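Side-chain contact in OHCU decarboxylase (Arabidopsis thaliana, PDB 2Q37), which carries out the last two steps of uric acid degradation, this N-terminal domain performing the stereoselective decarboxylation of OHCU to (S)-allantoin: residues D60-Q65 with T69-A74. Residues are numbered along the deposited sequence; the frame is centred on the assembly and turned at random.
Sequences DIWFNQ and TDWLEA
Trp62 and Trp71 join two consecutive helices, 51-64 and 68-76, by a stack and a hydrogen bond made by the same pair of residues. The stack is offset: the six-membered ring of Trp62 lies against the five-membered ring of Trp71, with centroids 4.2 Å apart and planes inclined by 30°. The closest ring-to-ring contacts come from the pyrrole part of Trp71. Its CD1 sits over one face of Trp62, 3.4 Å from CH2, and its NE1 lies over the same indole, 3.7 Å from Trp62 CE2.

That placement also directs the N-H of Trp71 past the Trp62 ring to the backbone of the same residue. Trp71 NE1 donates to Trp62 O at 3.1 Å, with a nearly straight N-H...O angle of 166°. The carbonyl oxygen lies almost in the indole plane of Trp71, whereas NE1 approaches it tilted 31° from the carbonyl plane. With CG anti to the backbone N, Trp62 places the end of its indole beside helix 68-76, where Trp71 meets one face. The edge of that indole meets Ala74, whose CB is 3.9 Å from Trp62 CH2 and close to the ring plane.

Helix 155-178 packs against both indoles, and Trp71 also packs on Ile156 of the second subunit. The Ala74 side chain lies about 6 Å from that of the proton donor His78 and about 10 Å from the bound (S)-allantoin, so the contact's Ala74 end is near the decarboxylase active site.

Both buried indole N-H groups are satisfied by backbone carbonyls, that of Trp71 across the contact and that of Trp62 by Ala163 on helix 155-178. Stack and bond together should restrict the rotation of Trp71, the bond fixing its N-H direction and the stack limiting movement along the ring normal.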
ATOM      1  N   ASP A  60      10.997 -12.482   6.772  1.00 42.62           N
ATOM      2  CA  ASP A  60      10.434 -11.793   7.925  1.00 43.00           C
ATOM      3  C   ASP A  60      10.587 -10.290   7.785  1.00 42.19           C
ATOM      4  O   ASP A  60       9.667  -9.533   8.100  1.00 43.42           O
ATOM      5  CB  ASP A  60      11.076 -12.273   9.229  1.00 45.76           C
ATOM      6  CG  ASP A  60      10.309 -11.799  10.460  1.00 49.62           C
ATOM      7  OD1 ASP A  60       9.300 -12.461  10.819  1.00 51.15           O
ATOM      8  OD2 ASP A  60      10.695 -10.756  11.053  1.00 50.14           O
ATOM      9  N   ILE A  61      11.740  -9.851   7.308  1.00 39.47           N
ATOM     10  CA  ILE A  61      11.956  -8.433   7.119  1.00 38.12           C
ATOM     11  C   ILE A  61      10.990  -7.904   6.044  1.00 37.70           C
ATOM     12  O   ILE A  61      10.352  -6.859   6.212  1.00 38.61           O
ATOM     13  CB  ILE A  61      13.391  -8.171   6.675  1.00 38.26           C
ATOM     14  CG1 ILE A  61      14.340  -8.490   7.827  1.00 39.92           C
ATOM     15  CG2 ILE A  61      13.545  -6.727   6.188  1.00 38.77           C
ATOM     16  CD1 ILE A  61      15.815  -8.415   7.446  1.00 39.91           C
ATOM     17  N   TRP A  62      10.873  -8.646   4.953  1.00 33.87           N
ATOM     18  CA  TRP A  62      10.021  -8.249   3.846  1.00 32.84           C
ATOM     19  C   TRP A  62       8.541  -8.181   4.220  1.00 33.70           C
ATOM     20  O   TRP A  62       7.865  -7.200   3.914  1.00 33.78           O
ATOM     21  CB  TRP A  62      10.231  -9.213   2.671  1.00 29.51           C
ATOM     22  CG  TRP A  62       9.363  -8.935   1.508  1.00 26.54           C
ATOM     23  CD1 TRP A  62       8.271  -9.655   1.112  1.00 23.77           C
ATOM     24  CD2 TRP A  62       9.473  -7.833   0.603  1.00 23.91           C
ATOM     25  NE1 TRP A  62       7.693  -9.063   0.018  1.00 23.37           N
ATOM     26  CE2 TRP A  62       8.409  -7.942  -0.316  1.00 23.77           C
ATOM     27  CE3 TRP A  62      10.367  -6.763   0.479  1.00 24.60           C
ATOM     28  CZ2 TRP A  62       8.209  -7.019  -1.350  1.00 24.97           C
ATOM     29  CZ3 TRP A  62      10.177  -5.844  -0.550  1.00 25.05           C
ATOM     30  CH2 TRP A  62       9.100  -5.978  -1.453  1.00 24.25           C
ATOM     31  N   PHE A  63       8.051  -9.214   4.892  1.00 33.00           N
ATOM     32  CA  PHE A  63       6.653  -9.272   5.294  1.00 34.26           C
ATOM     33  C   PHE A  63       6.281  -8.537   6.590  1.00 35.20           C
ATOM     34  O   PHE A  63       5.116  -8.199   6.785  1.00 35.59           O
ATOM     35  CB  PHE A  63       6.198 -10.729   5.402  1.00 30.91           C
ATOM     36  CG  PHE A  63       6.037 -11.409   4.078  1.00 32.39           C
ATOM     37  CD1 PHE A  63       5.112 -10.939   3.151  1.00 30.97           C
ATOM     38  CD2 PHE A  63       6.829 -12.516   3.744  1.00 33.94           C
ATOM     39  CE1 PHE A  63       4.975 -11.557   1.902  1.00 34.38           C
ATOM     40  CE2 PHE A  63       6.706 -13.145   2.498  1.00 32.59           C
ATOM     41  CZ  PHE A  63       5.776 -12.665   1.571  1.00 33.35           C
ATOM     42  N   ASN A  64       7.240  -8.277   7.470  1.00 35.35           N
ATOM     43  CA  ASN A  64       6.887  -7.612   8.716  1.00 36.90           C
ATOM     44  C   ASN A  64       7.666  -6.352   9.084  1.00 38.65           C
ATOM     45  O   ASN A  64       7.312  -5.683  10.055  1.00 38.72           O
ATOM     46  CB  ASN A  64       6.993  -8.602   9.875  1.00 37.48           C
ATOM     47  CG  ASN A  64       6.372  -9.935   9.556  1.00 38.17           C
ATOM     48  OD1 ASN A  64       5.212 -10.013   9.162  1.00 41.18           O
ATOM     49  ND2 ASN A  64       7.140 -10.999   9.727  1.00 38.22           N
ATOM     50  N   GLN A  65       8.712  -6.007   8.335  1.00 40.97           N
ATOM     51  CA  GLN A  65       9.487  -4.817   8.688  1.00 42.47           C
ATOM     52  C   GLN A  65       9.463  -3.664   7.693  1.00 42.61           C
ATOM     53  O   GLN A  65       9.352  -2.501   8.082  1.00 43.91           O
ATOM     54  CB  GLN A  65      10.938  -5.197   8.987  1.00 43.99           C
ATOM     55  CG  GLN A  65      11.088  -6.100  10.189  1.00 48.78           C
ATOM     56  CD  GLN A  65      10.167  -5.695  11.337  1.00 53.81           C
ATOM     57  OE1 GLN A  65      10.183  -4.543  11.803  1.00 53.85           O
ATOM     58  NE2 GLN A  65       9.355  -6.644  11.797  1.00 56.25           N
ATOM     59  N   THR A  69       5.468   1.440   1.336  1.00 37.40           N
ATOM     60  CA  THR A  69       6.237   2.339   0.470  1.00 39.55           C
ATOM     61  C   THR A  69       7.472   1.627  -0.100  1.00 39.05           C
ATOM     62  O   THR A  69       7.861   1.856  -1.245  1.00 38.21           O
ATOM     63  CB  THR A  69       6.675   3.585   1.250  1.00 39.20           C
ATOM     64  OG1 THR A  69       5.517   4.376   1.556  1.00 41.93           O
ATOM     65  CG2 THR A  69       7.647   4.408   0.434  1.00 42.90           C
ATOM     66  N   ASP A  70       8.076   0.767   0.717  1.00 38.18           N
ATOM     67  CA  ASP A  70       9.239   0.004   0.316  1.00 36.65           C
ATOM     68  C   ASP A  70       8.824  -1.062  -0.702  1.00 36.68           C
ATOM     69  O   ASP A  70       9.563  -1.338  -1.646  1.00 36.07           O
ATOM     70  CB  ASP A  70       9.882  -0.643   1.547  1.00 38.27           C
ATOM     71  CG  ASP A  70      10.374   0.390   2.559  1.00 40.70           C
ATOM     72  OD1 ASP A  70      10.926   1.438   2.110  1.00 36.75           O
ATOM     73  OD2 ASP A  70      10.215   0.143   3.791  1.00 38.73           O
ATOM     74  N   TRP A  71       7.644  -1.660  -0.508  1.00 34.50           N
ATOM     75  CA  TRP A  71       7.156  -2.665  -1.440  1.00 32.94           C
ATOM     76  C   TRP A  71       7.028  -2.020  -2.819  1.00 32.90           C
ATOM     77  O   TRP A  71       7.395  -2.610  -3.843  1.00 29.35           O
ATOM     78  CB  TRP A  71       5.768  -3.192  -1.025  1.00 31.08           C
ATOM     79  CG  TRP A  71       5.755  -4.228   0.078  1.00 27.71           C
ATOM     80  CD1 TRP A  71       6.836  -4.709   0.768  1.00 27.43           C
ATOM     81  CD2 TRP A  71       4.603  -4.887   0.627  1.00 22.97           C
ATOM     82  NE1 TRP A  71       6.427  -5.619   1.710  1.00 24.71           N
ATOM     83  CE2 TRP A  71       5.064  -5.746   1.649  1.00 23.60           C
ATOM     84  CE3 TRP A  71       3.233  -4.835   0.355  1.00 23.01           C
ATOM     85  CZ2 TRP A  71       4.199  -6.549   2.406  1.00 24.07           C
ATOM     86  CZ3 TRP A  71       2.367  -5.634   1.102  1.00 23.93           C
ATOM     87  CH2 TRP A  71       2.857  -6.480   2.121  1.00 25.19           C
ATOM     88  N   LEU A  72       6.492  -0.803  -2.832  1.00 34.96           N
ATOM     89  CA  LEU A  72       6.274  -0.063  -4.080  1.00 37.01           C
ATOM     90  C   LEU A  72       7.576   0.293  -4.792  1.00 38.88           C
ATOM     91  O   LEU A  72       7.648   0.256  -6.030  1.00 39.71           O
ATOM     92  CB  LEU A  72       5.471   1.206  -3.813  1.00 34.10           C
ATOM     93  CG  LEU A  72       4.077   0.972  -3.217  1.00 35.95           C
ATOM     94  CD1 LEU A  72       3.364   2.338  -3.054  1.00 31.76           C
ATOM     95  CD2 LEU A  72       3.261   0.010  -4.120  1.00 29.26           C
ATOM     96  N   GLU A  73       8.601   0.630  -4.014  1.00 38.05           N
ATOM     97  CA  GLU A  73       9.877   0.973  -4.598  1.00 39.24           C
ATOM     98  C   GLU A  73      10.432  -0.268  -5.277  1.00 39.32           C
ATOM     99  O   GLU A  73      10.894  -0.208  -6.429  1.00 40.32           O
ATOM    100  CB  GLU A  73      10.866   1.466  -3.529  1.00 41.81           C
ATOM    101  CG  GLU A  73      12.222   1.877  -4.106  1.00 47.22           C
ATOM    102  CD  GLU A  73      13.173   2.486  -3.073  1.00 51.98           C
ATOM    103  OE1 GLU A  73      13.342   1.903  -1.971  1.00 53.77           O
ATOM    104  OE2 GLU A  73      13.770   3.548  -3.378  1.00 54.18           O
ATOM    105  N   ALA A  74      10.364  -1.398  -4.574  1.00 35.62           N
ATOM    106  CA  ALA A  74      10.889  -2.637  -5.113  1.00 34.49           C
ATOM    107  C   ALA A  74      10.185  -3.124  -6.376  1.00 35.42           C
ATOM    108  O   ALA A  74      10.844  -3.686  -7.256  1.00 34.99           O
ATOM    109  CB  ALA A  74      10.873  -3.722  -4.048  1.00 32.59           C
TER